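Local coordinates for protein EF-P arginine 32 rhamnosyl-transferase (Pseudomonas putida KT2440, PDB 5NV8) that belongs to the EarP family of rhamnosyltransferases and holds 2'-deoxy-thymidine-beta-L-rhamnose in a pocket of its glycosyltransferase fold, at residues N208-L218 with W341-R352; L37-L47 with P376-H384. All coordinates share one frame; numbering follows the deposited sequence.

How the interactions relate
The two contacts lie on opposite sides of the chain's centre, with their own centres about 39 Å apart and nearest atoms about 22 Å apart. Interaction 2 closes a long loop of chain, from helix 30-43 near the start to helix 378-387 at the end, and interaction 1 is nested inside it. Interaction 1 packs helix 211-220 against helices 328-343 and 347-355 beside the six-stranded sheet, whereas interaction 2 packs the final helix on helix 30-43, which in turn lies on the two-stranded sheet 17-20 and 48-51. This return of the C-terminal helix to the N-terminal part of the chain is consistent with a GT-B fold.

Interaction 1 of 2, residues N208-L218 with W341-R352; sequences NPQLGNWLDAL and WNMDFDMGQAWR
Asn-208 lays its side-chain amide flat over the indole of Trp-341, ND2 above the bond shared by its two rings and CB over the six-membered ring, opening a contact in which helix 211-218 packs on helix 347-352 around a cluster of three tryptophans, beside strand 199-203 of the Rossmann-like sheet. Amide and ring planes are only 16° apart. ND2 also donates to Trp-341 O; the modelled separation is unusually short, so its exact value is doubtful. OD1 turns to the backbone instead, accepting from Gln-210 N in an Asx turn.

Gln-210, the N-cap residue, bends its chain at CG toward the turn between the two helices of 341-352. Its OE1 is gripped by two donors from opposite faces of the amide plane: Met-347 N at 2.6 Å and Asn-213 ND2 at 3.1 Å. NE2 adds a weak bond to Asp-344 OD1, 3.4 Å away.

One turn further on, Trp-214 swings its ring away from its own backbone N (chi1 -164°) and into the middle of the cluster. Its six-membered ring presents an edge to the face of Trp-341, while its NE1 edge points at the face of Trp-351, a T-shaped pair with planes at 66°. Met-347 SD covers a face of the same indole, 4.2 Å from the centroid of the Trp-214 five-membered ring.

Ala-217 CB rests 3.8 Å from Gly-348 CA. Phe-280 meets Trp-351 edge-to-face from outside the two segments. Leu-218 finishes the contact: its CD2 lies over the Trp-351 face that Trp-214 also touches, 3.3 Å from Trp-351 NE1.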
loop_
_atom_site.group_PDB
_atom_site.type_symbol
_atom_site.label_atom_id
_atom_site.label_comp_id
_atom_site.label_asym_id
_atom_site.label_seq_id
_atom_site.Cartn_x
_atom_site.Cartn_y
_atom_site.Cartn_z
ATOM N N ASN A 208 2.693 -3.918 15.874
ATOM C CA ASN A 208 2.080 -5.233 15.836
ATOM C C ASN A 208 2.643 -6.082 16.962
ATOM O O ASN A 208 3.871 -6.233 17.060
ATOM C CB ASN A 208 2.319 -5.905 14.486
ATOM C CG ASN A 208 1.270 -6.945 14.166
ATOM O OD1 ASN A 208 1.155 -7.955 14.859
ATOM N ND2 ASN A 208 0.488 -6.697 13.122
ATOM N N PRO A 209 1.802 -6.649 17.830
ATOM C CA PRO A 209 2.320 -7.465 18.937
ATOM C C PRO A 209 2.891 -8.800 18.480
ATOM O O PRO A 209 3.280 -9.627 19.311
ATOM C CB PRO A 209 1.088 -7.655 19.834
ATOM C CG PRO A 209 -0.076 -7.506 18.913
ATOM C CD PRO A 209 0.339 -6.486 17.891
ATOM N N GLN A 210 2.952 -9.023 17.166
ATOM C CA GLN A 210 3.476 -10.265 16.617
ATOM C C GLN A 210 4.700 -10.055 15.737
ATOM O O GLN A 210 5.126 -10.997 15.057
ATOM C CB GLN A 210 2.388 -11.004 15.835
ATOM C CG GLN A 210 1.519 -11.848 16.738
ATOM C CD GLN A 210 1.883 -13.315 16.697
ATOM O OE1 GLN A 210 2.815 -13.720 16.000
ATOM N NE2 GLN A 210 1.186 -14.114 17.493
ATOM N N LEU A 211 5.281 -8.853 15.736
ATOM C CA LEU A 211 6.493 -8.618 14.958
ATOM C C LEU A 211 7.626 -9.530 15.414
ATOM O O LEU A 211 8.368 -10.073 14.587
ATOM C CB LEU A 211 6.909 -7.151 15.064
ATOM C CG LEU A 211 8.282 -6.778 14.499
ATOM C CD1 LEU A 211 8.207 -6.517 13.000
ATOM C CD2 LEU A 211 8.847 -5.571 15.228
ATOM N N GLY A 212 7.760 -9.725 16.728
ATOM C CA GLY A 212 8.843 -10.551 17.239
ATOM C C GLY A 212 8.767 -11.989 16.762
ATOM O O GLY A 212 9.789 -12.595 16.427
ATOM N N ASN A 213 7.559 -12.556 16.724
ATOM C CA ASN A 213 7.410 -13.938 16.277
ATOM C C ASN A 213 7.729 -14.078 14.792
ATOM O O ASN A 213 8.286 -15.097 14.367
ATOM C CB ASN A 213 5.997 -14.442 16.575
ATOM C CG ASN A 213 5.741 -14.625 18.062
ATOM O OD1 ASN A 213 6.674 -14.787 18.851
ATOM N ND2 ASN A 213 4.471 -14.601 18.450
ATOM N N TRP A 214 7.390 -13.066 13.991
ATOM C CA TRP A 214 7.682 -13.124 12.561
ATOM C C TRP A 214 9.180 -13.020 12.301
ATOM O O TRP A 214 9.740 -13.797 11.520
ATOM C CB TRP A 214 6.934 -12.014 11.824
ATOM C CG TRP A 214 6.862 -12.228 10.345
ATOM C CD1 TRP A 214 7.022 -13.407 9.680
ATOM C CD2 TRP A 214 6.613 -11.234 9.344
ATOM N NE1 TRP A 214 6.887 -13.211 8.329
ATOM C CE2 TRP A 214 6.634 -11.884 8.096
ATOM C CE3 TRP A 214 6.371 -9.857 9.383
ATOM C CZ2 TRP A 214 6.423 -11.208 6.897
ATOM C CZ3 TRP A 214 6.162 -9.187 8.191
ATOM C CH2 TRP A 214 6.190 -9.862 6.965
ATOM N N LEU A 215 9.844 -12.056 12.945
ATOM C CA LEU A 215 11.283 -11.903 12.758
ATOM C C LEU A 215 12.050 -13.107 13.290
ATOM O O LEU A 215 13.128 -13.425 12.777
ATOM C CB LEU A 215 11.770 -10.622 13.433
ATOM C CG LEU A 215 11.042 -9.324 13.080
ATOM C CD1 LEU A 215 11.684 -8.149 13.807
ATOM C CD2 LEU A 215 11.022 -9.088 11.578
ATOM N N ASP A 216 11.520 -13.784 14.313
ATOM C CA ASP A 216 12.129 -15.034 14.755
ATOM C C ASP A 216 11.987 -16.114 13.688
ATOM O O ASP A 216 12.889 -16.941 13.509
ATOM C CB ASP A 216 11.500 -15.496 16.070
ATOM C CG ASP A 216 11.916 -14.637 17.250
ATOM O OD1 ASP A 216 12.966 -13.968 17.163
ATOM O OD2 ASP A 216 11.193 -14.638 18.270
ATOM N N ALA A 217 10.862 -16.120 12.971
ATOM C CA ALA A 217 10.671 -17.091 11.899
ATOM C C ALA A 217 11.624 -16.828 10.739
ATOM O O ALA A 217 12.232 -17.763 10.205
ATOM C CB ALA A 217 9.219 -17.066 11.423
ATOM N N LEU A 218 11.769 -15.561 10.339
ATOM C CA LEU A 218 12.674 -15.225 9.243
ATOM C C LEU A 218 14.124 -15.508 9.616
ATOM O O LEU A 218 14.888 -16.045 8.803
ATOM C CB LEU A 218 12.501 -13.756 8.853
ATOM C CG LEU A 218 11.101 -13.307 8.419
ATOM C CD1 LEU A 218 11.096 -11.840 8.002
ATOM C CD2 LEU A 218 10.582 -14.185 7.290
ATOM N N TRP A 341 -1.639 -11.533 11.588
ATOM C CA TRP A 341 -1.045 -10.202 11.617
ATOM C C TRP A 341 -1.981 -9.152 12.200
ATOM O O TRP A 341 -1.524 -8.050 12.525
ATOM C CB TRP A 341 -0.623 -9.806 10.197
ATOM C CG TRP A 341 0.327 -8.641 10.100
ATOM C CD1 TRP A 341 0.149 -7.501 9.368
ATOM C CD2 TRP A 341 1.606 -8.509 10.738
ATOM N NE1 TRP A 341 1.231 -6.669 9.514
ATOM C CE2 TRP A 341 2.139 -7.262 10.351
ATOM C CE3 TRP A 341 2.348 -9.320 11.602
ATOM C CZ2 TRP A 341 3.380 -6.807 10.798
ATOM C CZ3 TRP A 341 3.581 -8.868 12.046
ATOM C CH2 TRP A 341 4.083 -7.623 11.643
ATOM N N ASN A 342 -3.270 -9.464 12.348
ATOM C CA ASN A 342 -4.248 -8.512 12.850
ATOM C C ASN A 342 -4.968 -8.968 14.112
ATOM O O ASN A 342 -5.623 -8.140 14.755
ATOM C CB ASN A 342 -5.298 -8.200 11.769
ATOM C CG ASN A 342 -4.717 -7.439 10.588
ATOM O OD1 ASN A 342 -4.428 -6.245 10.681
ATOM N ND2 ASN A 342 -4.550 -8.130 9.467
ATOM N N MET A 343 -4.873 -10.250 14.487
ATOM C CA MET A 343 -5.582 -10.768 15.655
ATOM C C MET A 343 -4.658 -11.517 16.610
ATOM O O MET A 343 -5.143 -12.270 17.464
ATOM C CB MET A 343 -6.747 -11.666 15.225
ATOM C CG MET A 343 -7.536 -11.130 14.034
ATOM S SD MET A 343 -8.703 -12.307 13.322
ATOM C CE MET A 343 -9.416 -13.025 14.799
ATOM N N ASP A 344 -3.340 -11.336 16.476
ATOM C CA ASP A 344 -2.353 -11.825 17.443
ATOM C C ASP A 344 -2.272 -13.353 17.469
ATOM O O ASP A 344 -2.202 -13.963 18.536
ATOM C CB ASP A 344 -2.636 -11.275 18.847
ATOM C CG ASP A 344 -1.404 -11.258 19.728
ATOM O OD1 ASP A 344 -0.314 -11.606 19.235
ATOM O OD2 ASP A 344 -1.522 -10.894 20.916
ATOM N N PHE A 345 -2.271 -13.976 16.293
ATOM C CA PHE A 345 -1.992 -15.400 16.162
ATOM C C PHE A 345 -0.581 -15.589 15.615
ATOM O O PHE A 345 -0.039 -14.703 14.948
ATOM C CB PHE A 345 -3.020 -16.082 15.257
ATOM C CG PHE A 345 -4.445 -15.809 15.647
ATOM C CD1 PHE A 345 -4.809 -15.737 16.983
ATOM C CD2 PHE A 345 -5.422 -15.623 14.683
ATOM C CE1 PHE A 345 -6.117 -15.482 17.348
ATOM C CE2 PHE A 345 -6.731 -15.369 15.043
ATOM C CZ PHE A 345 -7.080 -15.299 16.377
ATOM N N ASP A 346 0.014 -16.747 15.913
ATOM C CA ASP A 346 1.451 -16.950 15.730
ATOM C C ASP A 346 1.892 -16.631 14.309
ATOM O O ASP A 346 1.448 -17.267 13.348
ATOM C CB ASP A 346 1.835 -18.389 16.090
ATOM C CG ASP A 346 3.340 -18.645 15.970
ATOM O OD1 ASP A 346 4.130 -17.676 15.964
ATOM O OD2 ASP A 346 3.739 -19.825 15.899
ATOM N N MET A 347 2.785 -15.645 14.191
ATOM C CA MET A 347 3.297 -15.233 12.890
ATOM C C MET A 347 4.274 -16.243 12.302
ATOM O O MET A 347 4.514 -16.217 11.092
ATOM C CB MET A 347 3.966 -13.862 13.003
ATOM C CG MET A 347 3.103 -12.693 12.561
ATOM S SD MET A 347 2.940 -12.558 10.769
ATOM C CE MET A 347 1.339 -13.307 10.495
ATOM N N GLY A 348 4.844 -17.124 13.125
ATOM C CA GLY A 348 5.755 -18.125 12.595
ATOM C C GLY A 348 5.029 -19.239 11.860
ATOM O O GLY A 348 5.354 -19.555 10.712
ATOM N N GLN A 349 4.035 -19.847 12.517
ATOM C CA GLN A 349 3.299 -20.949 11.901
ATOM C C GLN A 349 2.621 -20.508 10.610
ATOM O O GLN A 349 2.675 -21.218 9.598
ATOM C CB GLN A 349 2.261 -21.507 12.879
ATOM C CG GLN A 349 2.841 -22.185 14.110
ATOM C CD GLN A 349 3.678 -23.406 13.778
ATOM O OE1 GLN A 349 3.458 -24.070 12.765
ATOM N NE2 GLN A 349 4.642 -23.714 14.641
ATOM N N ALA A 350 1.985 -19.336 10.624
ATOM C CA ALA A 350 1.280 -18.855 9.440
ATOM C C ALA A 350 2.247 -18.566 8.299
ATOM O O ALA A 350 2.002 -18.959 7.152
ATOM C CB ALA A 350 0.465 -17.610 9.787
ATOM N N TRP A 351 3.358 -17.885 8.599
ATOM C CA TRP A 351 4.313 -17.525 7.554
ATOM C C TRP A 351 4.867 -18.762 6.855
ATOM O O TRP A 351 4.932 -18.807 5.621
ATOM C CB TRP A 351 5.445 -16.684 8.144
ATOM C CG TRP A 351 6.602 -16.489 7.218
ATOM C CD1 TRP A 351 7.825 -17.083 7.301
ATOM C CD2 TRP A 351 6.646 -15.640 6.064
ATOM N NE1 TRP A 351 8.627 -16.663 6.271
ATOM C CE2 TRP A 351 7.928 -15.776 5.496
ATOM C CE3 TRP A 351 5.725 -14.783 5.453
ATOM C CZ2 TRP A 351 8.315 -15.082 4.349
ATOM C CZ3 TRP A 351 6.110 -14.096 4.315
ATOM C CH2 TRP A 351 7.394 -14.251 3.774
ATOM N N ARG A 352 5.257 -19.783 7.622
ATOM C CA ARG A 352 5.795 -20.995 7.012
ATOM C C ARG A 352 4.729 -21.735 6.210
ATOM O O ARG A 352 5.019 -22.287 5.143
ATOM C CB ARG A 352 6.387 -21.915 8.079
ATOM C CG ARG A 352 7.634 -21.355 8.746
ATOM C CD ARG A 352 8.226 -22.323 9.755
ATOM N NE ARG A 352 7.658 -22.139 11.086
ATOM C CZ ARG A 352 8.234 -21.442 12.060
ATOM N NH1 ARG A 352 9.400 -20.843 11.862
ATOM N NH2 ARG A 352 7.635 -21.335 13.234
#

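Interaction 2 of 2, residues L37-L47 with P376-H384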
loop_
_atom_site.group_PDB
_atom_site.type_symbol
_atom_site.label_atom_id
_atom_site.label_comp_id
_atom_site.label_asym_id
_atom_site.label_seq_id
_atom_site.Cartn_x
_atom_site.Cartn_y
_atom_site.Cartn_z
ATOM N N LEU A 37 -4.999 11.687 -5.556
ATOM C CA LEU A 37 -6.142 12.025 -6.397
ATOM C C LEU A 37 -5.958 13.376 -7.078
ATOM O O LEU A 37 -6.319 13.538 -8.250
ATOM C CB LEU A 37 -7.422 12.014 -5.561
ATOM C CG LEU A 37 -8.691 12.565 -6.212
ATOM C CD1 LEU A 37 -9.070 11.742 -7.431
ATOM C CD2 LEU A 37 -9.828 12.591 -5.208
ATOM N N ALA A 38 -5.383 14.352 -6.366
ATOM C CA ALA A 38 -5.274 15.706 -6.908
ATOM C C ALA A 38 -4.372 15.756 -8.137
ATOM O O ALA A 38 -4.676 16.466 -9.103
ATOM C CB ALA A 38 -4.768 16.664 -5.831
ATOM N N ARG A 39 -3.254 15.023 -8.122
ATOM C CA ARG A 39 -2.393 14.988 -9.301
ATOM C C ARG A 39 -3.092 14.310 -10.472
ATOM O O ARG A 39 -2.924 14.719 -11.626
ATOM C CB ARG A 39 -1.083 14.260 -8.999
ATOM C CG ARG A 39 -0.394 14.668 -7.725
ATOM C CD ARG A 39 1.008 14.081 -7.666
ATOM N NE ARG A 39 1.042 12.647 -7.944
ATOM C CZ ARG A 39 0.926 11.703 -7.013
ATOM N NH1 ARG A 39 0.766 12.039 -5.741
ATOM N NH2 ARG A 39 0.972 10.422 -7.353
ATOM N N GLN A 40 -3.877 13.269 -10.190
ATOM C CA GLN A 40 -4.503 12.497 -11.256
ATOM C C GLN A 40 -5.571 13.306 -11.984
ATOM O O GLN A 40 -5.682 13.228 -13.211
ATOM C CB GLN A 40 -5.093 11.209 -10.682
ATOM C CG GLN A 40 -5.497 10.193 -11.736
ATOM C CD GLN A 40 -5.904 8.861 -11.141
ATOM O OE1 GLN A 40 -6.254 8.770 -9.963
ATOM N NE2 GLN A 40 -5.868 7.817 -11.957
ATOM N N LEU A 41 -6.366 14.091 -11.249
ATOM C CA LEU A 41 -7.405 14.891 -11.893
ATOM C C LEU A 41 -6.832 16.028 -12.724
ATOM O O LEU A 41 -7.517 16.527 -13.624
ATOM C CB LEU A 41 -8.376 15.458 -10.860
ATOM C CG LEU A 41 -8.965 14.482 -9.847
ATOM C CD1 LEU A 41 -9.375 15.231 -8.590
ATOM C CD2 LEU A 41 -10.138 13.722 -10.449
ATOM N N VAL A 42 -5.606 16.460 -12.434
ATOM C CA VAL A 42 -4.925 17.406 -13.308
ATOM C C VAL A 42 -4.326 16.687 -14.508
ATOM O O VAL A 42 -4.547 17.075 -15.661
ATOM C CB VAL A 42 -3.844 18.174 -12.528
ATOM C CG1 VAL A 42 -2.990 18.990 -13.486
ATOM C CG2 VAL A 42 -4.469 19.059 -11.469
ATOM N N ALA A 43 -3.574 15.615 -14.254
ATOM C CA ALA A 43 -2.763 15.011 -15.305
ATOM C C ALA A 43 -3.617 14.274 -16.327
ATOM O O ALA A 43 -3.388 14.396 -17.535
ATOM C CB ALA A 43 -1.732 14.066 -14.687
ATOM N N GLU A 44 -4.603 13.504 -15.869
ATOM C CA GLU A 44 -5.393 12.673 -16.764
ATOM C C GLU A 44 -6.719 13.306 -17.166
ATOM O O GLU A 44 -7.355 12.821 -18.108
ATOM C CB GLU A 44 -5.652 11.304 -16.121
ATOM C CG GLU A 44 -4.378 10.542 -15.770
ATOM C CD GLU A 44 -4.650 9.117 -15.330
ATOM O OE1 GLU A 44 -5.691 8.562 -15.726
ATOM O OE2 GLU A 44 -3.822 8.552 -14.590
ATOM N N HIS A 45 -7.146 14.375 -16.494
ATOM C CA HIS A 45 -8.429 14.994 -16.792
ATOM C C HIS A 45 -8.344 16.498 -17.010
ATOM O O HIS A 45 -9.383 17.130 -17.237
ATOM C CB HIS A 45 -9.438 14.683 -15.673
ATOM C CG HIS A 45 -9.745 13.223 -15.537
ATOM N ND1 HIS A 45 -10.832 12.629 -16.140
ATOM C CD2 HIS A 45 -9.089 12.232 -14.886
ATOM C CE1 HIS A 45 -10.841 11.339 -15.858
ATOM N NE2 HIS A 45 -9.795 11.072 -15.096
ATOM N N GLY A 46 -7.150 17.084 -16.955
ATOM C CA GLY A 46 -6.970 18.489 -17.288
ATOM C C GLY A 46 -7.777 19.447 -16.445
ATOM O O GLY A 46 -8.238 20.473 -16.956
ATOM N N LEU A 47 -7.965 19.143 -15.166
ATOM C CA LEU A 47 -8.766 19.975 -14.282
ATOM C C LEU A 47 -7.875 20.903 -13.469
ATOM O O LEU A 47 -6.713 20.597 -13.190
ATOM C CB LEU A 47 -9.612 19.117 -13.339
ATOM C CG LEU A 47 -10.745 18.309 -13.973
ATOM C CD1 LEU A 47 -11.174 17.183 -13.042
ATOM C CD2 LEU A 47 -11.920 19.211 -14.309
ATOM N N PRO A 376 -13.000 0.734 -14.273
ATOM C CA PRO A 376 -12.519 2.119 -14.315
ATOM C C PRO A 376 -12.092 2.610 -12.937
ATOM O O PRO A 376 -12.661 2.231 -11.910
ATOM C CB PRO A 376 -13.730 2.897 -14.843
ATOM C CG PRO A 376 -14.448 1.906 -15.689
ATOM C CD PRO A 376 -14.267 0.569 -15.008
ATOM N N ASP A 377 -11.071 3.461 -12.930
ATOM C CA ASP A 377 -10.470 3.931 -11.694
ATOM C C ASP A 377 -11.388 4.935 -10.999
ATOM O O ASP A 377 -12.461 5.295 -11.492
ATOM C CB ASP A 377 -9.106 4.550 -11.980
ATOM C CG ASP A 377 -9.200 5.767 -12.879
ATOM O OD1 ASP A 377 -9.627 5.615 -14.041
ATOM O OD2 ASP A 377 -8.849 6.876 -12.427
ATOM N N LEU A 378 -10.941 5.407 -9.835
ATOM C CA LEU A 378 -11.762 6.308 -9.036
ATOM C C LEU A 378 -11.808 7.710 -9.635
ATOM O O LEU A 378 -12.866 8.351 -9.641
ATOM C CB LEU A 378 -11.241 6.358 -7.601
ATOM C CG LEU A 378 -12.137 7.111 -6.620
ATOM C CD1 LEU A 378 -13.388 6.292 -6.302
ATOM C CD2 LEU A 378 -11.370 7.462 -5.360
ATOM N N ALA A 379 -10.671 8.207 -10.132
ATOM C CA ALA A 379 -10.649 9.547 -10.717
ATOM C C ALA A 379 -11.598 9.645 -11.905
ATOM O O ALA A 379 -12.326 10.634 -12.048
ATOM C CB ALA A 379 -9.225 9.920 -11.130
ATOM N N THR A 380 -11.611 8.621 -12.763
ATOM C CA THR A 380 -12.588 8.583 -13.847
ATOM C C THR A 380 -14.006 8.470 -13.298
ATOM O O THR A 380 -14.939 9.083 -13.831
ATOM C CB THR A 380 -12.280 7.416 -14.788
ATOM O OG1 THR A 380 -10.955 7.563 -15.316
ATOM C CG2 THR A 380 -13.283 7.365 -15.938
ATOM N N ALA A 381 -14.182 7.698 -12.220
ATOM C CA ALA A 381 -15.505 7.554 -11.621
ATOM C C ALA A 381 -16.005 8.868 -11.037
ATOM O O ALA A 381 -17.216 9.108 -10.994
ATOM C CB ALA A 381 -15.482 6.468 -10.544
ATOM N N LEU A 382 -15.096 9.735 -10.594
ATOM C CA LEU A 382 -15.516 11.036 -10.091
ATOM C C LEU A 382 -15.804 12.021 -11.218
ATOM O O LEU A 382 -16.629 12.923 -11.046
ATOM C CB LEU A 382 -14.450 11.601 -9.151
ATOM C CG LEU A 382 -14.212 10.809 -7.863
ATOM C CD1 LEU A 382 -13.110 11.444 -7.031
ATOM C CD2 LEU A 382 -15.497 10.707 -7.055
ATOM N N VAL A 383 -15.159 11.855 -12.373
ATOM C CA VAL A 383 -15.291 12.837 -13.447
ATOM C C VAL A 383 -16.523 12.554 -14.301
ATOM O O VAL A 383 -17.333 13.453 -14.557
ATOM C CB VAL A 383 -14.006 12.871 -14.297
ATOM C CG1 VAL A 383 -14.303 13.383 -15.695
ATOM C CG2 VAL A 383 -12.953 13.738 -13.623
ATOM N N HIS A 384 -16.682 11.308 -14.759
ATOM C CA HIS A 384 -17.835 10.973 -15.590
ATOM C C HIS A 384 -19.144 11.200 -14.847
ATOM O O HIS A 384 -20.160 11.532 -15.469
ATOM C CB HIS A 384 -17.743 9.521 -16.069
ATOM C CG HIS A 384 -16.702 9.293 -17.120
ATOM N ND1 HIS A 384 -16.517 8.071 -17.730
ATOM C CD2 HIS A 384 -15.788 10.128 -17.670
ATOM C CE1 HIS A 384 -15.535 8.163 -18.609
ATOM N NE2 HIS A 384 -15.075 9.401 -18.592
HETATM O O HOH W 1 -8.147 8.856 -14.101
#
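Ala-379 is the small bump at the middle of this contact, its CB set into a hollow lined by Leu-37, Gln-40 and Leu-41 of helix 30-43. Leu-41 CD2 approaches it to 4.0 Å, and the extended chain of Gln-40 runs past with OE1 3.4 Å from Ala-379 CB. At one end Leu-37 meets Leu-382 obliquely through methyl groups, CD2 to CD1 at 3.9 Å.

Val-383 makes a second bump. Its CG2 sits over one face of the His-45 ring, 3.8 Å from the ring centroid, in a CH-pi contact, and also touches Leu-41 CD2 and Leu-47 CD1. With CG on the side away from its carbonyl carbon (chi1 -63°), His-45 slides past Val-383 and brings its NE2 edge to Thr-380 OG1. Leu-41 and Leu-47 continue behind onto Trp-18 of strand 17-20, so the C-terminal helix is seated against the N-terminal part of the fold, as in GT-B proteins.

The polar border is bridged by a water, which donates to Asp-377 OD2 at 2.7 Å and to Glu-44 OE1, and is hydrogen-bonded to His-45 NE2. Asp-377 OD2 caps its own helix by accepting from Thr-380 N, while OD1 accepts from Thr-380 OG1; Gln-40 NE2 bonds to Arg-165 O. The direct contacts are thus mostly apolar, the polar link between the segments runs through the water, and its bridging of two carboxylates would probably ease their mutual repulsion.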